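Local coordinates for GTPase-activating protein GYP1 (Saccharomyces cerevisiae, PDB 1FKM) that stimulates GTP hydrolysis by the Ypt/Rab GTPases Ypt1 and Ypt7, supplying an arginine finger and a glutamine finger in trans, here through its TBC-family GAP domain, at residues H100-Q105 against V157-P162; L240-F245 against R252-Y257; E244-T249 against P359-T364; A334-W339 against T353-P358. One frame throughout, in Å; residues are numbered along the deposited sequence.

Contact 1: residues H100-Q105 against V157-P162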
# COMPACT_ATOMS: atom_id res chain seq x y z
N HIS A 100 8.45 -12.57 -7.21
CA HIS A 100 7.48 -13.61 -7.49
C HIS A 100 6.42 -13.19 -8.51
O HIS A 100 5.59 -14.00 -8.92
CB HIS A 100 6.80 -14.06 -6.19
CG HIS A 100 6.11 -12.95 -5.46
ND1 HIS A 100 6.76 -11.82 -5.02
CD2 HIS A 100 4.81 -12.79 -5.13
CE1 HIS A 100 5.90 -11.01 -4.45
NE2 HIS A 100 4.70 -11.57 -4.50
N ILE A 101 6.43 -11.92 -8.91
CA ILE A 101 5.45 -11.40 -9.87
C ILE A 101 6.16 -10.96 -11.15
O ILE A 101 6.98 -10.05 -11.13
CB ILE A 101 4.66 -10.21 -9.29
CG1 ILE A 101 3.96 -10.63 -7.99
CG2 ILE A 101 3.61 -9.73 -10.30
CD1 ILE A 101 3.31 -9.49 -7.23
N PRO A 102 5.83 -11.60 -12.28
CA PRO A 102 6.42 -11.31 -13.60
C PRO A 102 6.46 -9.84 -13.99
O PRO A 102 7.45 -9.35 -14.53
CB PRO A 102 5.56 -12.14 -14.54
CG PRO A 102 5.23 -13.34 -13.71
CD PRO A 102 4.85 -12.70 -12.39
N LEU A 103 5.36 -9.14 -13.74
CA LEU A 103 5.25 -7.73 -14.08
C LEU A 103 6.50 -6.93 -13.69
O LEU A 103 6.97 -6.09 -14.45
CB LEU A 103 4.03 -7.12 -13.38
CG LEU A 103 3.81 -5.61 -13.57
CD1 LEU A 103 3.42 -5.34 -15.02
CD2 LEU A 103 2.72 -5.12 -12.62
N TYR A 104 7.03 -7.21 -12.51
CA TYR A 104 8.16 -6.46 -12.01
C TYR A 104 9.53 -6.74 -12.61
O TYR A 104 10.49 -6.05 -12.28
CB TYR A 104 8.18 -6.52 -10.47
CG TYR A 104 6.88 -5.95 -9.91
CD1 TYR A 104 6.73 -4.58 -9.74
CD2 TYR A 104 5.76 -6.77 -9.70
CE1 TYR A 104 5.50 -4.02 -9.38
CE2 TYR A 104 4.53 -6.23 -9.35
CZ TYR A 104 4.40 -4.85 -9.20
OH TYR A 104 3.17 -4.30 -8.90
N GLN A 105 9.62 -7.72 -13.50
CA GLN A 105 10.90 -7.99 -14.14
C GLN A 105 10.98 -7.31 -15.50
O GLN A 105 12.04 -7.24 -16.10
CB GLN A 105 11.15 -9.49 -14.29
CG GLN A 105 11.50 -10.18 -12.98
CD GLN A 105 10.28 -10.60 -12.19
OE1 GLN A 105 9.54 -11.49 -12.61
NE2 GLN A 105 10.07 -9.97 -11.03
N VAL A 157 -3.05 -8.36 -15.33
CA VAL A 157 -2.16 -7.21 -15.21
C VAL A 157 -0.77 -7.60 -14.70
O VAL A 157 0.21 -6.92 -15.01
CB VAL A 157 -2.77 -6.14 -14.28
CG1 VAL A 157 -2.83 -6.65 -12.83
CG2 VAL A 157 -1.97 -4.85 -14.37
N GLU A 158 -0.68 -8.68 -13.94
CA GLU A 158 0.62 -9.08 -13.40
C GLU A 158 1.53 -9.85 -14.36
O GLU A 158 2.68 -10.12 -14.03
CB GLU A 158 0.43 -9.91 -12.12
CG GLU A 158 -0.39 -9.21 -11.05
CD GLU A 158 -0.18 -9.81 -9.67
OE1 GLU A 158 0.11 -11.02 -9.59
OE2 GLU A 158 -0.32 -9.08 -8.66
N ILE A 159 1.03 -10.20 -15.54
CA ILE A 159 1.85 -10.95 -16.49
C ILE A 159 2.06 -10.28 -17.84
O ILE A 159 2.71 -10.85 -18.72
CB ILE A 159 1.26 -12.36 -16.73
CG1 ILE A 159 -0.16 -12.25 -17.28
CG2 ILE A 159 1.27 -13.16 -15.43
CD1 ILE A 159 -0.77 -13.58 -17.66
N LYS A 160 1.55 -9.07 -18.01
CA LYS A 160 1.70 -8.36 -19.28
C LYS A 160 2.60 -7.13 -19.19
O LYS A 160 2.52 -6.36 -18.23
CB LYS A 160 0.32 -7.96 -19.82
CG LYS A 160 -0.60 -9.16 -20.04
CD LYS A 160 -1.95 -8.75 -20.59
CE LYS A 160 -2.82 -9.99 -20.81
NZ LYS A 160 -4.17 -9.67 -21.35
N ASP A 161 3.45 -6.96 -20.20
CA ASP A 161 4.36 -5.81 -20.26
C ASP A 161 3.57 -4.57 -20.66
O ASP A 161 3.00 -4.53 -21.76
CB ASP A 161 5.46 -6.07 -21.30
CG ASP A 161 6.54 -5.00 -21.29
OD1 ASP A 161 6.24 -3.82 -21.02
OD2 ASP A 161 7.70 -5.35 -21.58
N PRO A 162 3.53 -3.54 -19.79
CA PRO A 162 2.79 -2.30 -20.07
C PRO A 162 3.17 -1.64 -21.40
O PRO A 162 2.35 -0.96 -22.01
CB PRO A 162 3.15 -1.42 -18.88
CG PRO A 162 3.31 -2.41 -17.77
CD PRO A 162 4.12 -3.50 -18.44
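The 3-10 turn at Pro102 to Gln105, just ahead of helix 107-123 in the TBC domain, is fastened through Leu103 to the loop around Glu158, which lies between helices 133-145 and 168-186. The single hydrogen bond across the contact runs from Leu103 N to Glu158 O at 2.9 Å. Its N-H···O angle of 131° is well short of straight, and the donor is tilted 33° from the carbonyl plane. Pro102 packs beside the same oxygen, its CB 3.6 Å from Glu158 O. In Leu103, chi1 of 177° sets CG anti to the backbone N, and CD1 beyond it meets the loop's carbonyls. That CD1 lies 3.6 Å from Val157 O and 3.5 Å from Lys160 O, and it meets the ring of Pro162 at CD, 3.9 Å away. On the other flank Ile101 and Glu158 cross obliquely: Ile101 CG2 rests 3.7 Å from Glu158 CB, while Ile101 CD1 sits near OE2 of the extended glutamate. Met247, on helix 247-261, packs against both residues. An alanine at Glu158 would keep CB against Ile101 CG2 but would probably leave CD1 without OE2 beside it and CG2 without the rest of the glutamate chain, and open a gap beside Met247. The carboxylate of Glu158 also comes close to that of Glu142, whose other oxygen is hydrogen-bonded to Tyr104 OH. While the stem of Glu158 packs on Ile101, two acidic groups so placed would be expected to raise each other's proton affinity.

Contact 2: residues L240-F245 against R252-Y257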
# COMPACT_ATOMS: atom_id res chain seq x y z
N LEU A 240 3.67 -2.35 5.60
CA LEU A 240 2.23 -2.44 5.83
C LEU A 240 1.66 -3.84 5.54
O LEU A 240 0.67 -3.98 4.82
CB LEU A 240 1.49 -1.39 4.99
CG LEU A 240 1.74 0.09 5.31
CD1 LEU A 240 0.90 0.97 4.40
CD2 LEU A 240 1.40 0.37 6.77
N LEU A 241 2.30 -4.86 6.10
CA LEU A 241 1.88 -6.25 5.95
C LEU A 241 1.93 -6.84 4.54
O LEU A 241 1.57 -8.00 4.33
CB LEU A 241 0.46 -6.44 6.51
CG LEU A 241 0.32 -6.51 8.03
CD1 LEU A 241 -1.15 -6.56 8.43
CD2 LEU A 241 1.05 -7.75 8.54
N MSE A 242 2.40 -6.06 3.57
CA MSE A 242 2.47 -6.55 2.20
C MSE A 242 3.28 -7.83 2.01
O MSE A 242 2.95 -8.66 1.17
CB MSE A 242 3.06 -5.49 1.29
CG MSE A 242 2.12 -4.37 0.95
SE MSE A 242 3.00 -3.28 -0.36
CE MSE A 242 3.18 -4.61 -1.76
N ARG A 243 4.34 -7.98 2.79
CA ARG A 243 5.20 -9.15 2.67
C ARG A 243 4.61 -10.38 3.36
O ARG A 243 5.24 -11.44 3.37
CB ARG A 243 6.58 -8.84 3.24
CG ARG A 243 7.21 -7.60 2.63
CD ARG A 243 7.69 -7.85 1.21
NE ARG A 243 8.94 -8.60 1.20
CZ ARG A 243 10.10 -8.13 1.65
NH1 ARG A 243 10.17 -6.90 2.14
NH2 ARG A 243 11.18 -8.89 1.61
N GLU A 244 3.41 -10.24 3.91
CA GLU A 244 2.76 -11.34 4.61
C GLU A 244 1.54 -11.88 3.88
O GLU A 244 0.90 -12.82 4.35
CB GLU A 244 2.32 -10.89 6.01
CG GLU A 244 3.26 -9.94 6.72
CD GLU A 244 4.68 -10.44 6.76
OE1 GLU A 244 4.88 -11.62 7.10
OE2 GLU A 244 5.60 -9.66 6.45
N PHE A 245 1.20 -11.27 2.75
CA PHE A 245 0.02 -11.68 1.98
C PHE A 245 0.29 -11.69 0.48
O PHE A 245 1.28 -11.12 0.02
CB PHE A 245 -1.15 -10.72 2.22
CG PHE A 245 -1.63 -10.67 3.64
CD1 PHE A 245 -2.41 -11.69 4.16
CD2 PHE A 245 -1.32 -9.58 4.45
CE1 PHE A 245 -2.89 -11.63 5.47
CE2 PHE A 245 -1.80 -9.51 5.76
CZ PHE A 245 -2.59 -10.54 6.27
N ARG A 252 -7.07 -5.84 -1.93
CA ARG A 252 -8.36 -5.81 -1.27
C ARG A 252 -8.27 -5.11 0.08
O ARG A 252 -9.15 -4.33 0.44
CB ARG A 252 -8.90 -7.23 -1.09
CG ARG A 252 -10.15 -7.31 -0.21
CD ARG A 252 -11.33 -6.53 -0.78
NE ARG A 252 -12.46 -6.60 0.14
CZ ARG A 252 -12.57 -5.86 1.24
NH1 ARG A 252 -11.63 -4.97 1.55
NH2 ARG A 252 -13.60 -6.04 2.05
N MSE A 253 -7.21 -5.38 0.82
CA MSE A 253 -7.00 -4.74 2.12
C MSE A 253 -6.93 -3.23 1.97
O MSE A 253 -7.48 -2.48 2.79
CB MSE A 253 -5.68 -5.20 2.75
CG MSE A 253 -5.64 -6.63 3.19
SE MSE A 253 -3.89 -7.03 3.91
CE MSE A 253 -3.88 -5.76 5.36
N TRP A 254 -6.24 -2.78 0.93
CA TRP A 254 -6.10 -1.34 0.71
C TRP A 254 -7.42 -0.62 0.43
O TRP A 254 -7.54 0.57 0.71
CB TRP A 254 -5.07 -1.07 -0.40
CG TRP A 254 -3.66 -1.19 0.13
CD1 TRP A 254 -3.21 -2.06 1.09
CD2 TRP A 254 -2.51 -0.42 -0.27
NE1 TRP A 254 -1.87 -1.88 1.31
CE2 TRP A 254 -1.41 -0.89 0.48
CE3 TRP A 254 -2.31 0.61 -1.20
CZ2 TRP A 254 -0.12 -0.35 0.34
CZ3 TRP A 254 -1.03 1.14 -1.34
CH2 TRP A 254 0.05 0.66 -0.57
N ASP A 255 -8.42 -1.33 -0.09
CA ASP A 255 -9.73 -0.69 -0.32
C ASP A 255 -10.20 -0.19 1.04
O ASP A 255 -10.72 0.92 1.18
CB ASP A 255 -10.80 -1.69 -0.81
CG ASP A 255 -10.53 -2.25 -2.19
OD1 ASP A 255 -9.75 -1.66 -2.97
OD2 ASP A 255 -11.14 -3.30 -2.50
N THR A 256 -10.04 -1.05 2.05
CA THR A 256 -10.46 -0.72 3.40
C THR A 256 -9.54 0.28 4.09
O THR A 256 -10.02 1.19 4.77
CB THR A 256 -10.59 -2.00 4.27
OG1 THR A 256 -11.57 -2.86 3.67
CG2 THR A 256 -11.05 -1.65 5.69
N TYR A 257 -8.23 0.11 3.93
CA TYR A 257 -7.30 1.06 4.53
C TYR A 257 -7.58 2.47 4.01
O TYR A 257 -7.63 3.42 4.78
CB TYR A 257 -5.85 0.68 4.21
CG TYR A 257 -5.23 -0.26 5.21
CD1 TYR A 257 -5.84 -1.48 5.53
CD2 TYR A 257 -4.01 0.04 5.82
CE1 TYR A 257 -5.23 -2.37 6.42
CE2 TYR A 257 -3.40 -0.84 6.70
CZ TYR A 257 -4.02 -2.05 7.00
OH TYR A 257 -3.39 -2.93 7.85
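Tyr257 N donates a 2.9 Å hydrogen bond to Met253 O, and this one turn of helix 247-261 sets both side chains against Leu241 of the preceding loop. Leu241 CD1 lies 4.2 Å from CE of selenomethionine Met253 and 4.3 Å from Tyr257 OH, a hydroxyl that is itself hydrogen-bonded to His328 ND1. The Met253 chain runs straight out to its selenium and then bends (chi3 61°), bringing CE round to Leu241. The selenium is left beside Phe245, 3.7 Å from CD2 and 4.1 Å from the ring centroid. It approaches obliquely, in a Met-aromatic contact where the two side chains cross at about a right angle. A second Met-aromatic contact, looser, places selenomethionine Met242 SE 4.3 Å from Trp254 CZ2, and Leu240 CD1 comes to the same indole carbon. Leu136 and Pro139 of helix 133-145 extend this apolar cluster, and the Met242 side chain is about 12 Å from that of the glutamine finger, Gln131. Leu240, with positive phi (48°), is the C-prime residue of a Schellman motif in which Leu241 N bonds Trp236 O. The chain thus ends helix 230-238, turns, and packs back on helix 247-261, a helix-loop-helix unit of the all-helical TBC domain.

Contact 3: residues E244-T249 against P359-T364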
# COMPACT_ATOMS: atom_id res chain seq x y z
N GLU A 244 3.41 -10.24 3.91
CA GLU A 244 2.76 -11.34 4.61
C GLU A 244 1.54 -11.88 3.88
O GLU A 244 0.90 -12.82 4.35
CB GLU A 244 2.32 -10.89 6.01
CG GLU A 244 3.26 -9.94 6.72
CD GLU A 244 4.68 -10.44 6.76
OE1 GLU A 244 4.88 -11.62 7.10
OE2 GLU A 244 5.60 -9.66 6.45
N PHE A 245 1.20 -11.27 2.75
CA PHE A 245 0.02 -11.68 1.98
C PHE A 245 0.29 -11.69 0.48
O PHE A 245 1.28 -11.12 0.02
CB PHE A 245 -1.15 -10.72 2.22
CG PHE A 245 -1.63 -10.67 3.64
CD1 PHE A 245 -2.41 -11.69 4.16
CD2 PHE A 245 -1.32 -9.58 4.45
CE1 PHE A 245 -2.89 -11.63 5.47
CE2 PHE A 245 -1.80 -9.51 5.76
CZ PHE A 245 -2.59 -10.54 6.27
N GLN A 246 -0.61 -12.32 -0.27
CA GLN A 246 -0.52 -12.35 -1.72
C GLN A 246 -0.98 -10.97 -2.18
O GLN A 246 -1.77 -10.33 -1.49
CB GLN A 246 -1.47 -13.41 -2.29
CG GLN A 246 -1.13 -14.84 -1.89
CD GLN A 246 0.26 -15.24 -2.34
OE1 GLN A 246 0.59 -15.15 -3.52
NE2 GLN A 246 1.08 -15.68 -1.39
N MSE A 247 -0.50 -10.50 -3.33
CA MSE A 247 -0.89 -9.18 -3.83
C MSE A 247 -2.39 -8.97 -3.95
O MSE A 247 -2.88 -7.87 -3.69
CB MSE A 247 -0.23 -8.89 -5.17
CG MSE A 247 0.91 -7.90 -5.07
SE MSE A 247 0.32 -6.09 -4.65
CE MSE A 247 1.36 -5.15 -6.00
N GLY A 248 -3.13 -9.99 -4.36
CA GLY A 248 -4.57 -9.85 -4.47
C GLY A 248 -5.18 -9.51 -3.13
O GLY A 248 -6.11 -8.70 -3.02
N THR A 249 -4.64 -10.12 -2.07
CA THR A 249 -5.14 -9.86 -0.73
C THR A 249 -4.75 -8.45 -0.30
O THR A 249 -5.53 -7.75 0.34
CB THR A 249 -4.56 -10.86 0.28
OG1 THR A 249 -4.93 -12.18 -0.12
CG2 THR A 249 -5.09 -10.58 1.68
N PRO A 359 0.77 -18.63 7.00
CA PRO A 359 0.01 -19.44 6.04
C PRO A 359 -1.22 -18.69 5.51
O PRO A 359 -2.35 -19.05 5.81
CB PRO A 359 -0.37 -20.67 6.86
CG PRO A 359 -0.60 -20.07 8.22
CD PRO A 359 0.57 -19.13 8.37
N THR A 360 -0.97 -17.65 4.72
CA THR A 360 -2.04 -16.82 4.17
C THR A 360 -2.18 -16.99 2.66
O THR A 360 -2.94 -16.26 2.01
CB THR A 360 -1.75 -15.34 4.44
OG1 THR A 360 -0.53 -14.98 3.79
CG2 THR A 360 -1.62 -15.09 5.94
N LYS A 361 -1.44 -17.94 2.11
CA LYS A 361 -1.44 -18.20 0.68
C LYS A 361 -2.83 -18.39 0.07
O LYS A 361 -3.12 -17.88 -1.01
CB LYS A 361 -0.58 -19.43 0.39
CG LYS A 361 -0.38 -19.74 -1.08
CD LYS A 361 0.67 -20.83 -1.28
CE LYS A 361 2.07 -20.36 -0.90
NZ LYS A 361 2.21 -20.02 0.55
N ASP A 362 -3.68 -19.12 0.78
CA ASP A 362 -5.03 -19.38 0.28
C ASP A 362 -6.13 -18.55 0.91
O ASP A 362 -7.30 -18.91 0.83
CB ASP A 362 -5.36 -20.87 0.44
CG ASP A 362 -4.43 -21.76 -0.37
OD1 ASP A 362 -4.28 -21.51 -1.59
OD2 ASP A 362 -3.85 -22.71 0.20
N TRP A 363 -5.77 -17.44 1.55
CA TRP A 363 -6.78 -16.59 2.17
C TRP A 363 -7.73 -16.06 1.11
O TRP A 363 -7.33 -15.74 -0.02
CB TRP A 363 -6.12 -15.41 2.90
CG TRP A 363 -5.84 -15.67 4.35
CD1 TRP A 363 -5.46 -16.85 4.91
CD2 TRP A 363 -5.88 -14.71 5.41
NE1 TRP A 363 -5.27 -16.69 6.26
CE2 TRP A 363 -5.51 -15.39 6.60
CE3 TRP A 363 -6.18 -13.34 5.48
CZ2 TRP A 363 -5.44 -14.75 7.84
CZ3 TRP A 363 -6.11 -12.70 6.71
CH2 TRP A 363 -5.75 -13.41 7.88
N THR A 364 -9.01 -15.99 1.47
CA THR A 364 -10.04 -15.50 0.56
C THR A 364 -10.59 -14.17 1.04
O THR A 364 -10.14 -13.62 2.05
CB THR A 364 -11.22 -16.49 0.46
OG1 THR A 364 -11.79 -16.66 1.76
CG2 THR A 364 -10.75 -17.83 -0.08
O HOH W 1 -2.91 -13.60 1.06
O HOH W 2 0.94 -15.52 1.48
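Thr360 OG1 donates a 2.7 Å hydrogen bond to Glu244 O. The rotamer makes this possible: OG1 stands between the backbone N and the carbonyl carbon (chi1 61°), while CG2 falls beside the N and faces Phe245 CE1. A water donates to the same OG1 and accepts from Gln246 NE2, 2.9 Å away; chi1 of Gln246 sets CG 3.7 Å from Lys361 O, and the bend at chi2 (-59°) turns CD, the amide beyond it meeting the water. The indole of Trp363 offers one face to both Phe245 CE1 and Thr360 CG2, each over the rim. Phe245 CE1 comes within 3.6 Å of Trp363 CZ3, the two rings being oblique. At the edge of the Phe245 ring a second water accepts from Gln246 N, donates to Thr360 O and binds Thr249 OG1, tying N-cap residue Gln246 and first-turn Thr249 to the loop. An alanine at Thr360 would probably leave Glu244 O and the bridging water without their hydroxyl partner and remove the methyl that Phe245 and Trp363 share. The loop so held lies between helices: Trp363 touches Leu371 and Thr249 touches Ile368 on helix 365-382, and Phe245 also meets Phe335 of helix 324-338.

Contact 4: residues A334-W339 against T353-P358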
# COMPACT_ATOMS: atom_id res chain seq x y z
N ALA A 334 -4.74 -8.08 15.51
CA ALA A 334 -5.74 -9.09 15.20
C ALA A 334 -5.14 -10.22 14.38
O ALA A 334 -5.50 -11.39 14.55
CB ALA A 334 -6.91 -8.45 14.45
N PHE A 335 -4.21 -9.87 13.49
CA PHE A 335 -3.53 -10.85 12.64
C PHE A 335 -2.73 -11.80 13.52
O PHE A 335 -2.85 -13.03 13.41
CB PHE A 335 -2.59 -10.12 11.66
CG PHE A 335 -1.89 -11.03 10.68
CD1 PHE A 335 -2.61 -11.87 9.84
CD2 PHE A 335 -0.50 -11.01 10.57
CE1 PHE A 335 -1.96 -12.67 8.89
CE2 PHE A 335 0.16 -11.80 9.62
CZ PHE A 335 -0.58 -12.63 8.78
N LEU A 336 -1.91 -11.23 14.40
CA LEU A 336 -1.09 -12.01 15.32
C LEU A 336 -1.93 -12.89 16.23
O LEU A 336 -1.66 -14.09 16.35
CB LEU A 336 -0.23 -11.09 16.18
CG LEU A 336 0.68 -11.77 17.21
CD1 LEU A 336 1.68 -12.70 16.50
CD2 LEU A 336 1.42 -10.72 18.01
N ILE A 337 -2.92 -12.30 16.88
CA ILE A 337 -3.78 -13.03 17.81
C ILE A 337 -4.46 -14.23 17.16
O ILE A 337 -4.78 -15.21 17.84
CB ILE A 337 -4.85 -12.10 18.44
CG1 ILE A 337 -4.16 -10.98 19.23
CG2 ILE A 337 -5.77 -12.89 19.35
CD1 ILE A 337 -3.23 -11.47 20.31
N LYS A 338 -4.67 -14.16 15.86
CA LYS A 338 -5.31 -15.27 15.15
C LYS A 338 -4.46 -16.53 15.28
O LYS A 338 -5.00 -17.64 15.31
CB LYS A 338 -5.49 -14.92 13.67
CG LYS A 338 -6.12 -16.03 12.85
CD LYS A 338 -6.35 -15.60 11.42
CE LYS A 338 -6.93 -16.74 10.58
NZ LYS A 338 -8.23 -17.22 11.12
N TRP A 339 -3.15 -16.36 15.37
CA TRP A 339 -2.22 -17.48 15.49
C TRP A 339 -1.85 -17.79 16.94
O TRP A 339 -1.05 -18.69 17.21
CB TRP A 339 -0.94 -17.19 14.71
CG TRP A 339 -1.18 -16.64 13.33
CD1 TRP A 339 -0.79 -15.42 12.86
CD2 TRP A 339 -1.85 -17.29 12.24
NE1 TRP A 339 -1.19 -15.26 11.55
CE2 TRP A 339 -1.84 -16.39 11.15
CE3 TRP A 339 -2.47 -18.54 12.09
CZ2 TRP A 339 -2.42 -16.71 9.92
CZ3 TRP A 339 -3.04 -18.85 10.87
CH2 TRP A 339 -3.02 -17.94 9.80
N THR A 353 10.23 -18.07 12.21
CA THR A 353 10.01 -18.66 10.90
C THR A 353 8.53 -18.54 10.52
O THR A 353 8.19 -18.15 9.40
CB THR A 353 10.40 -20.16 10.89
OG1 THR A 353 11.81 -20.28 11.12
CG2 THR A 353 10.06 -20.80 9.56
N PHE A 354 7.65 -18.88 11.46
CA PHE A 354 6.21 -18.83 11.24
C PHE A 354 5.66 -17.43 10.96
O PHE A 354 4.91 -17.24 10.00
CB PHE A 354 5.47 -19.42 12.45
CG PHE A 354 3.97 -19.48 12.28
CD1 PHE A 354 3.38 -20.57 11.64
CD2 PHE A 354 3.16 -18.46 12.75
CE1 PHE A 354 1.99 -20.62 11.47
CE2 PHE A 354 1.77 -18.50 12.58
CZ PHE A 354 1.19 -19.59 11.94
N LEU A 355 6.03 -16.46 11.79
CA LEU A 355 5.53 -15.10 11.62
C LEU A 355 6.11 -14.35 10.43
O LEU A 355 5.57 -13.32 10.03
CB LEU A 355 5.76 -14.31 12.91
CG LEU A 355 4.93 -14.85 14.08
CD1 LEU A 355 5.27 -14.11 15.36
CD2 LEU A 355 3.44 -14.72 13.75
N GLN A 356 7.21 -14.86 9.87
CA GLN A 356 7.81 -14.23 8.69
C GLN A 356 7.34 -14.99 7.46
O GLN A 356 7.69 -14.65 6.33
CB GLN A 356 9.34 -14.26 8.76
CG GLN A 356 9.92 -13.54 9.98
CD GLN A 356 11.43 -13.52 9.98
OE1 GLN A 356 12.08 -14.51 9.62
NE2 GLN A 356 12.01 -12.41 10.41
N ASN A 357 6.54 -16.03 7.68
CA ASN A 357 6.00 -16.85 6.59
C ASN A 357 4.62 -17.39 6.97
O ASN A 357 4.39 -18.60 6.93
CB ASN A 357 6.95 -18.01 6.29
CG ASN A 357 8.33 -17.54 5.87
OD1 ASN A 357 8.49 -16.94 4.80
ND2 ASN A 357 9.33 -17.80 6.71
N PRO A 358 3.69 -16.50 7.35
CA PRO A 358 2.33 -16.88 7.74
C PRO A 358 1.60 -17.65 6.63
O PRO A 358 1.78 -17.35 5.45
CB PRO A 358 1.65 -15.54 8.02
CG PRO A 358 2.79 -14.63 8.35
CD PRO A 358 3.83 -15.03 7.36
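Phe354 swings its CG anti to the backbone N (chi1 -177°), whereas Trp339 keeps CG anti to its carbonyl carbon (chi1 -46°), and from these settings the two rings meet in a T-shaped, edge-to-face pair. The phenyl supplies the edge: CE2 lies 3.6 Å from Trp339 CG, and CZ stands over the indole face toward its rim, 3.8 Å from Trp339 CE3. The planes stand at 81°, with the phenyl centroid 5.2 Å from that of the five-membered ring. Trp339 is also turned upon its own segment, for its NE1 sits above one face of the Phe335 ring, and Phe335 CZ lies in the indole plane at its edge. The segments lie at the ends of helices 324-338 and 348-355 of the all-helical fold, which the short helix 340-343 separates; its Leu343 packs on Leu336, Phe354 and Leu355 alike. Leu336 CD1 touches Leu355 CD2 at 3.8 Å, the side chains passing at a slant, with Trp236 and Phe232 of helix 230-238 adding to this apolar patch. Beyond the end of helix 348-355 the chain turns back at Pro358, whose side chain crosses that of Phe335 at about a right angle; its CB is 3.7 Å from Phe335 CZ. Within that turn the side-chain amide of Asn357 folds back, ND2 giving a 2.9 Å hydrogen bond to a lone pair of Thr353 O in the carbonyl plane. Phe335 also meets the Trp236 ring edge-to-face, while Pro359 closes on Trp339 from the following loop.

In the fold
Contact 1 comes first along the chain and stands apart, about 18 Å centre to centre from contact 3 and about 28 Å from contact 4; it touches contact 3 alone, through Met247, at the start of helix 247-261. Contacts 2 and 3 grow from one stretch, sharing Glu244 and Phe245, with centres about 9 Å apart. Contact 4 is nested within the chain loop that contact 3 closes, their centres about 12 Å apart, and Phe245 against Phe335 connects them. Helix 247-261 thus links the loops of contact 1 to helices 324-338 and 365-382, so that segments far apart in sequence, separated by an unmodelled stretch, form one continuous helical body in this GAP domain.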